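Local coordinates for protein 4-alpha-glucanotransferase (Corynebacterium glutamicum, PDB 5B68) that is an amylomaltase of the 4-alpha-glucanotransferase family, joining an N-terminal beta sandwich to a TIM-barrel-type domain, at residues T168-K171 and Y172-S175; F274-R277 and N278-S281; E308-A311 and N312-S315. All blocks are in the same frame, centred on the assembly; numbering follows the deposited sequence.

Contact 1. Residues T168-K171 and Y172-S175; sequences TADK and YLDS. With SO4 (sulfate ion), chain H.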
loop_
_atom_site.group_PDB
_atom_site.type_symbol
_atom_site.label_atom_id
_atom_site.label_comp_id
_atom_site.label_asym_id
_atom_site.label_seq_id
_atom_site.Cartn_x
_atom_site.Cartn_y
_atom_site.Cartn_z
ATOM N N THR A 168 -6.853 -10.246 -14.928
ATOM C CA THR A 168 -7.964 -10.305 -13.977
ATOM C C THR A 168 -9.068 -9.262 -14.284
ATOM O O THR A 168 -10.222 -9.409 -13.834
ATOM C CB THR A 168 -7.487 -10.056 -12.525
ATOM O OG1 THR A 168 -6.610 -8.929 -12.504
ATOM C CG2 THR A 168 -6.792 -11.333 -11.909
ATOM N N ALA A 169 -8.710 -8.160 -14.943
ATOM C CA ALA A 169 -9.662 -7.062 -15.213
ATOM C C ALA A 169 -10.873 -7.599 -16.015
ATOM O O ALA A 169 -12.026 -7.515 -15.556
ATOM C CB ALA A 169 -8.952 -5.881 -15.907
ATOM N N ASP A 170 -10.618 -8.201 -17.168
ATOM C CA ASP A 170 -11.732 -8.756 -17.961
ATOM C C ASP A 170 -12.412 -9.962 -17.305
ATOM O O ASP A 170 -13.638 -10.179 -17.507
ATOM C CB ASP A 170 -11.316 -9.154 -19.388
ATOM C CG ASP A 170 -10.983 -7.964 -20.292
ATOM O OD1 ASP A 170 -11.166 -6.776 -19.940
ATOM O OD2 ASP A 170 -10.442 -8.265 -21.377
ATOM N N LYS A 171 -11.646 -10.734 -16.533
ATOM C CA LYS A 171 -12.222 -11.854 -15.821
ATOM C C LYS A 171 -13.350 -11.433 -14.930
ATOM O O LYS A 171 -14.466 -11.994 -15.033
ATOM C CB LYS A 171 -11.174 -12.649 -15.048
ATOM C CG LYS A 171 -11.776 -13.789 -14.229
ATOM C CD LYS A 171 -10.682 -14.579 -13.546
ATOM C CE LYS A 171 -11.224 -15.611 -12.611
ATOM N NZ LYS A 171 -11.587 -16.800 -13.391
ATOM N N TYR A 172 -13.070 -10.521 -14.028
ATOM C CA TYR A 172 -14.070 -10.012 -13.125
ATOM C C TYR A 172 -15.114 -9.051 -13.694
ATOM O O TYR A 172 -16.202 -8.984 -13.176
ATOM C CB TYR A 172 -13.462 -9.620 -11.787
ATOM C CG TYR A 172 -12.761 -10.811 -11.197
ATOM C CD1 TYR A 172 -13.475 -11.932 -10.812
ATOM C CD2 TYR A 172 -11.389 -10.850 -11.096
ATOM C CE1 TYR A 172 -12.845 -13.041 -10.305
ATOM C CE2 TYR A 172 -10.746 -11.956 -10.593
ATOM C CZ TYR A 172 -11.476 -13.053 -10.197
ATOM O OH TYR A 172 -10.832 -14.145 -9.699
ATOM N N LEU A 173 -14.784 -8.349 -14.768
ATOM C CA LEU A 173 -15.775 -7.539 -15.452
ATOM C C LEU A 173 -16.857 -8.451 -15.985
ATOM O O LEU A 173 -18.028 -8.142 -15.932
ATOM C CB LEU A 173 -15.150 -6.794 -16.621
ATOM C CG LEU A 173 -14.396 -5.513 -16.300
ATOM C CD1 LEU A 173 -13.678 -5.013 -17.535
ATOM C CD2 LEU A 173 -15.332 -4.450 -15.778
ATOM N N ASP A 174 -16.419 -9.554 -16.556
ATOM C CA ASP A 174 -17.291 -10.607 -17.066
ATOM C C ASP A 174 -18.016 -11.434 -16.008
ATOM O O ASP A 174 -19.122 -11.887 -16.229
ATOM C CB ASP A 174 -16.570 -11.468 -18.091
ATOM C CG ASP A 174 -16.194 -10.685 -19.351
ATOM O OD1 ASP A 174 -16.723 -9.587 -19.564
ATOM O OD2 ASP A 174 -15.363 -11.167 -20.128
ATOM N N SER A 175 -17.341 -11.673 -14.893
ATOM C CA SER A 175 -17.842 -12.527 -13.834
ATOM C C SER A 175 -17.710 -11.827 -12.475
ATOM O O SER A 175 -16.837 -12.134 -11.699
ATOM C CB SER A 175 -17.111 -13.873 -13.855
ATOM O OG SER A 175 -17.595 -14.748 -12.875
HETATM S S SO4 H . -13.203 -19.299 -10.803
HETATM O O1 SO4 H . -13.532 -20.073 -12.026
HETATM O O2 SO4 H . -11.914 -19.726 -10.175
HETATM O O3 SO4 H . -13.112 -17.881 -11.203
HETATM O O4 SO4 H . -14.292 -19.504 -9.819
#

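Contact 2. Residues F274-R277 and N278-S281; sequences FRER and NLTS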
loop_
_atom_site.group_PDB
_atom_site.type_symbol
_atom_site.label_atom_id
_atom_site.label_comp_id
_atom_site.label_asym_id
_atom_site.label_seq_id
_atom_site.Cartn_x
_atom_site.Cartn_y
_atom_site.Cartn_z
ATOM N N PHE A 274 -3.538 -14.090 27.284
ATOM C CA PHE A 274 -3.809 -13.193 26.148
ATOM C C PHE A 274 -5.177 -13.622 25.603
ATOM O O PHE A 274 -5.988 -12.774 25.222
ATOM C CB PHE A 274 -2.677 -13.231 25.081
ATOM C CG PHE A 274 -1.413 -12.544 25.550
ATOM C CD1 PHE A 274 -1.438 -11.205 25.965
ATOM C CD2 PHE A 274 -0.217 -13.250 25.625
ATOM C CE1 PHE A 274 -0.275 -10.583 26.450
ATOM C CE2 PHE A 274 0.928 -12.644 26.109
ATOM C CZ PHE A 274 0.896 -11.327 26.539
ATOM N N ARG A 275 -5.420 -14.922 25.610
ATOM C CA ARG A 275 -6.690 -15.486 25.117
ATOM C C ARG A 275 -7.946 -14.975 25.868
ATOM O O ARG A 275 -9.002 -14.854 25.292
ATOM C CB ARG A 275 -6.639 -17.004 25.228
ATOM C CG ARG A 275 -5.755 -17.605 24.170
ATOM C CD ARG A 275 -5.510 -19.080 24.334
ATOM N NE ARG A 275 -4.600 -19.505 23.269
ATOM C CZ ARG A 275 -3.953 -20.655 23.200
ATOM N NH1 ARG A 275 -4.088 -21.602 24.134
ATOM N NH2 ARG A 275 -3.177 -20.879 22.158
ATOM N N GLU A 276 -7.830 -14.674 27.147
ATOM C CA GLU A 276 -8.926 -14.032 27.854
ATOM C C GLU A 276 -9.336 -12.696 27.200
ATOM O O GLU A 276 -10.524 -12.329 27.163
ATOM C CB GLU A 276 -8.525 -13.777 29.346
ATOM C CG GLU A 276 -8.457 -15.049 30.189
ATOM C CD GLU A 276 -9.808 -15.789 30.305
ATOM O OE1 GLU A 276 -10.890 -15.128 30.373
ATOM O OE2 GLU A 276 -9.797 -17.046 30.317
ATOM N N ARG A 277 -8.357 -11.939 26.671
ATOM C CA ARG A 277 -8.641 -10.685 26.011
ATOM C C ARG A 277 -9.574 -10.876 24.807
ATOM O O ARG A 277 -10.389 -10.016 24.531
ATOM C CB ARG A 277 -7.354 -9.952 25.571
ATOM C CG ARG A 277 -6.355 -9.779 26.726
ATOM C CD ARG A 277 -5.302 -8.766 26.333
ATOM N NE ARG A 277 -4.234 -8.780 27.326
ATOM C CZ ARG A 277 -3.017 -8.262 27.137
ATOM N NH1 ARG A 277 -2.681 -7.644 25.987
ATOM N NH2 ARG A 277 -2.128 -8.362 28.129
ATOM N N ASN A 278 -9.491 -12.042 24.205
ATOM C CA ASN A 278 -10.276 -12.354 23.020
ATOM C C ASN A 278 -11.769 -12.276 23.273
ATOM O O ASN A 278 -12.511 -12.090 22.335
ATOM C CB ASN A 278 -10.044 -13.771 22.536
ATOM C CG ASN A 278 -8.572 -14.052 22.142
ATOM O OD1 ASN A 278 -7.757 -13.159 22.037
ATOM N ND2 ASN A 278 -8.262 -15.291 21.951
ATOM N N LEU A 279 -12.157 -12.493 24.533
ATOM C CA LEU A 279 -13.541 -12.494 24.962
ATOM C C LEU A 279 -14.030 -11.172 25.406
ATOM O O LEU A 279 -15.207 -11.059 25.708
ATOM C CB LEU A 279 -13.743 -13.510 26.105
ATOM C CG LEU A 279 -13.224 -14.926 25.850
ATOM C CD1 LEU A 279 -13.401 -15.837 27.051
ATOM C CD2 LEU A 279 -13.871 -15.618 24.658
ATOM N N THR A 280 -13.165 -10.156 25.460
ATOM C CA THR A 280 -13.540 -8.825 25.968
ATOM C C THR A 280 -13.614 -7.844 24.841
ATOM O O THR A 280 -13.085 -8.081 23.735
ATOM C CB THR A 280 -12.527 -8.300 27.014
ATOM O OG1 THR A 280 -11.385 -7.756 26.343
ATOM C CG2 THR A 280 -12.067 -9.396 27.942
ATOM N N SER A 281 -14.176 -6.683 25.109
ATOM C CA SER A 281 -14.158 -5.575 24.148
ATOM C C SER A 281 -13.019 -4.567 24.419
ATOM O O SER A 281 -13.037 -3.476 23.874
ATOM C CB SER A 281 -15.512 -4.880 24.170
ATOM O OG SER A 281 -15.766 -4.330 25.456
#

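Contact 3. Residues E308-A311 and N312-S315; sequences EREA and NFVS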
loop_
_atom_site.group_PDB
_atom_site.type_symbol
_atom_site.label_atom_id
_atom_site.label_comp_id
_atom_site.label_asym_id
_atom_site.label_seq_id
_atom_site.Cartn_x
_atom_site.Cartn_y
_atom_site.Cartn_z
ATOM N N GLU A 308 14.745 -31.332 5.661
ATOM C CA GLU A 308 13.795 -30.797 4.670
ATOM C C GLU A 308 13.480 -29.338 5.054
ATOM O O GLU A 308 13.583 -28.438 4.224
ATOM C CB GLU A 308 12.520 -31.628 4.537
ATOM C CG GLU A 308 11.598 -31.092 3.428
ATOM C CD GLU A 308 10.471 -32.037 3.019
ATOM O OE1 GLU A 308 10.015 -31.968 1.849
ATOM O OE2 GLU A 308 10.024 -32.839 3.862
ATOM N N ARG A 309 13.206 -29.129 6.334
ATOM C CA ARG A 309 12.930 -27.789 6.891
ATOM C C ARG A 309 14.109 -26.837 6.718
ATOM O O ARG A 309 13.916 -25.691 6.296
ATOM C CB ARG A 309 12.561 -27.856 8.377
ATOM C CG ARG A 309 11.241 -28.539 8.647
ATOM C CD ARG A 309 10.073 -27.655 8.396
ATOM N NE ARG A 309 10.017 -26.579 9.393
ATOM C CZ ARG A 309 9.280 -25.486 9.213
ATOM N NH1 ARG A 309 8.537 -25.390 8.118
ATOM N NH2 ARG A 309 9.265 -24.514 10.100
ATOM N N GLU A 310 15.317 -27.304 7.029
ATOM C CA GLU A 310 16.523 -26.477 6.815
ATOM C C GLU A 310 16.675 -26.068 5.351
ATOM O O GLU A 310 16.961 -24.921 5.108
ATOM C CB GLU A 310 17.806 -27.172 7.265
ATOM C CG GLU A 310 19.092 -26.399 7.031
ATOM C CD GLU A 310 19.301 -25.203 7.910
ATOM O OE1 GLU A 310 20.346 -24.551 7.708
ATOM O OE2 GLU A 310 18.462 -24.854 8.785
ATOM N N ALA A 311 16.466 -26.984 4.413
ATOM C CA ALA A 311 16.623 -26.691 2.999
ATOM C C ALA A 311 15.560 -25.724 2.493
ATOM O O ALA A 311 15.803 -24.968 1.603
ATOM C CB ALA A 311 16.578 -27.969 2.154
ATOM N N ASN A 312 14.376 -25.795 3.065
ATOM C CA ASN A 312 13.352 -24.790 2.826
ATOM C C ASN A 312 13.750 -23.406 3.324
ATOM O O ASN A 312 13.580 -22.412 2.608
ATOM C CB ASN A 312 12.064 -25.211 3.499
ATOM C CG ASN A 312 11.134 -25.785 2.525
ATOM O OD1 ASN A 312 11.147 -26.992 2.266
ATOM N ND2 ASN A 312 10.379 -24.913 1.885
ATOM N N PHE A 313 14.272 -23.335 4.545
ATOM C CA PHE A 313 14.737 -22.077 5.078
ATOM C C PHE A 313 15.882 -21.484 4.233
ATOM O O PHE A 313 15.916 -20.285 3.935
ATOM C CB PHE A 313 15.128 -22.228 6.535
ATOM C CG PHE A 313 15.650 -20.967 7.187
ATOM C CD1 PHE A 313 15.170 -19.676 6.860
ATOM C CD2 PHE A 313 16.655 -21.041 8.137
ATOM C CE1 PHE A 313 15.647 -18.571 7.513
ATOM C CE2 PHE A 313 17.136 -19.918 8.757
ATOM C CZ PHE A 313 16.625 -18.669 8.466
ATOM N N VAL A 314 16.843 -22.321 3.864
ATOM C CA VAL A 314 17.950 -21.850 3.048
ATOM C C VAL A 314 17.478 -21.394 1.659
ATOM O O VAL A 314 17.974 -20.443 1.122
ATOM C CB VAL A 314 18.984 -22.980 2.904
ATOM C CG1 VAL A 314 19.922 -22.752 1.697
ATOM C CG2 VAL A 314 19.748 -23.117 4.248
ATOM N N SER A 315 16.540 -22.098 1.093
ATOM C CA SER A 315 15.925 -21.739 -0.179
ATOM C C SER A 315 15.214 -20.318 -0.114
ATOM O O SER A 315 15.414 -19.473 -0.982
ATOM C CB SER A 315 14.938 -22.842 -0.571
ATOM O OG SER A 315 14.340 -22.532 -1.813
#

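Contact 1. Residues T168-K171 and Y172-S175
The aliphatic chain of K171 lies flat over one face of the ring of its immediate neighbour, Y172. This is a CH-pi contact: K171 CG sits 4.0 Å from the centroid of the Y172 ring, 6° off the ring normal. K171 has CG anti to the backbone N and stays extended as far as CE. That course carries the methylenes along the ring, and K171 CE comes 3.3 Å from Y172 OH. The chain bends only at its last torsion, chi4 82°, and K171 NZ then donates a hydrogen bond of 2.9 Å to O3 of a sulfate ion. R177 NH2 is hydrogen-bonded to the same sulfate, which probably came from the crystallisation liquor. Residues 168-174 make up nearly all of the short helix 167-174, and S175 leads on toward strand 177-182 of the parallel barrel sheet. Y172 N meets T168 O at 3.1 Å in an almost straight bond. L173 N and D174 N bond in the same i to i+4 pattern to A169 O and D170 O. S175 is the first residue to leave helical angles, yet its N still reaches K171 O at 2.9 Å, with a more bent N-H...O angle of 132°. Y172 packs on V504 and I381, and its OH is hydrogen-bonded to S380 OG. D170 OD1 is turned to R165 in a salt bridge.

Contact 2. Residues F274-R277 and N278-S281
R277 O accepts the backbone N of T280 at 2.9 Å, and this bond closes a type I beta turn from R277 to T280. T280 OG1 lies 3.1 Å from R277 O and also accepts a hydrogen bond from D282 N. T280 CG2 is anti to the carbonyl carbon, and the methyl comes 3.4 Å from E276 O. One and two steps earlier, L279 N bonds to E276 O and N278 N to R275 O, both at 3.1 Å. These are i to i+3 bonds, and each donor stands well above the plane of its carbonyl. N278 folds its amide back along the base of the R275 side chain, with N278 ND2 4.0 Å from R275 CB and the guanidinium and amide planes 51° apart. Their polar ends are held elsewhere: N278 ND2 bonds to S192 O and R275 NE to L191 O. F274 turns its ring edge to the guanidinium of R277: F274 CD1 lies 3.5 Å above the guanidinium plane, over its centre. R277 also forms a salt bridge with D288 of helix 286-301. The arrangement is a helix C-terminus that tightens into i to i+3 turns as helix 261-277 passes into a loop.

Contact 3. Residues E308-A311 and N312-S315
Two consecutive turns near the start of the long helix 307-338 make up this contact. They are regular alpha-helix on the surface of the protein, and one side of the helix rests on helix 349-376. N312 N bonds to E308 O at 3.0 Å and F313 N to R309 O at 3.0 Å. V314 N bonds to E310 O at 2.9 Å. S315 N completes the i to i+4 series on A311 O at 3.0 Å, but from above the carbonyl plane, 38° out of it. The side chains divide by face. F313 is the buried member. Its CG is anti to the backbone N, and the ring leads away from the preceding turn. There it meets W361 with the ring planes at about 35°, meets W358 edge-to-face, and touches M354. R309 also packs on W361, and its guanidinium forms salt bridges with E365 through NH1 and with E255 through NE. E310 takes another course. E310 OE2 forms a salt bridge with R305 and sits at the edge of the F313 ring, near its plane, 4.3 Å from F313 CD2. The chain of E310 bends at chi2 (71°). Its other oxygen is thereby brought across the V314 side chain, where E310 OE1 lies 3.8 Å from V314 CG2.

How the contacts relate
All three contacts are local, and none touches another. Contacts 2 and 3 lie nearest, with about 18 Å between their closest atoms. Each lies on a different helix (167-174, 261-277, 307-338), so no two share an element. Contacts 1 and 2 are both partly buried and both take in the C-terminal end of a helix. Contact 3 is a surface contact inside a helix that continues. Bonds from i to i+4 run through contacts 1 and 3, while contact 2 shortens to i to i+3. Aromatic rings serve differently. Contact 1 has a lysine chain over a tyrosine, in contact 2 a phenylalanine edge meets an arginine of the same segment, and contact 3 has a phenylalanine among tryptophans of helix 349-376.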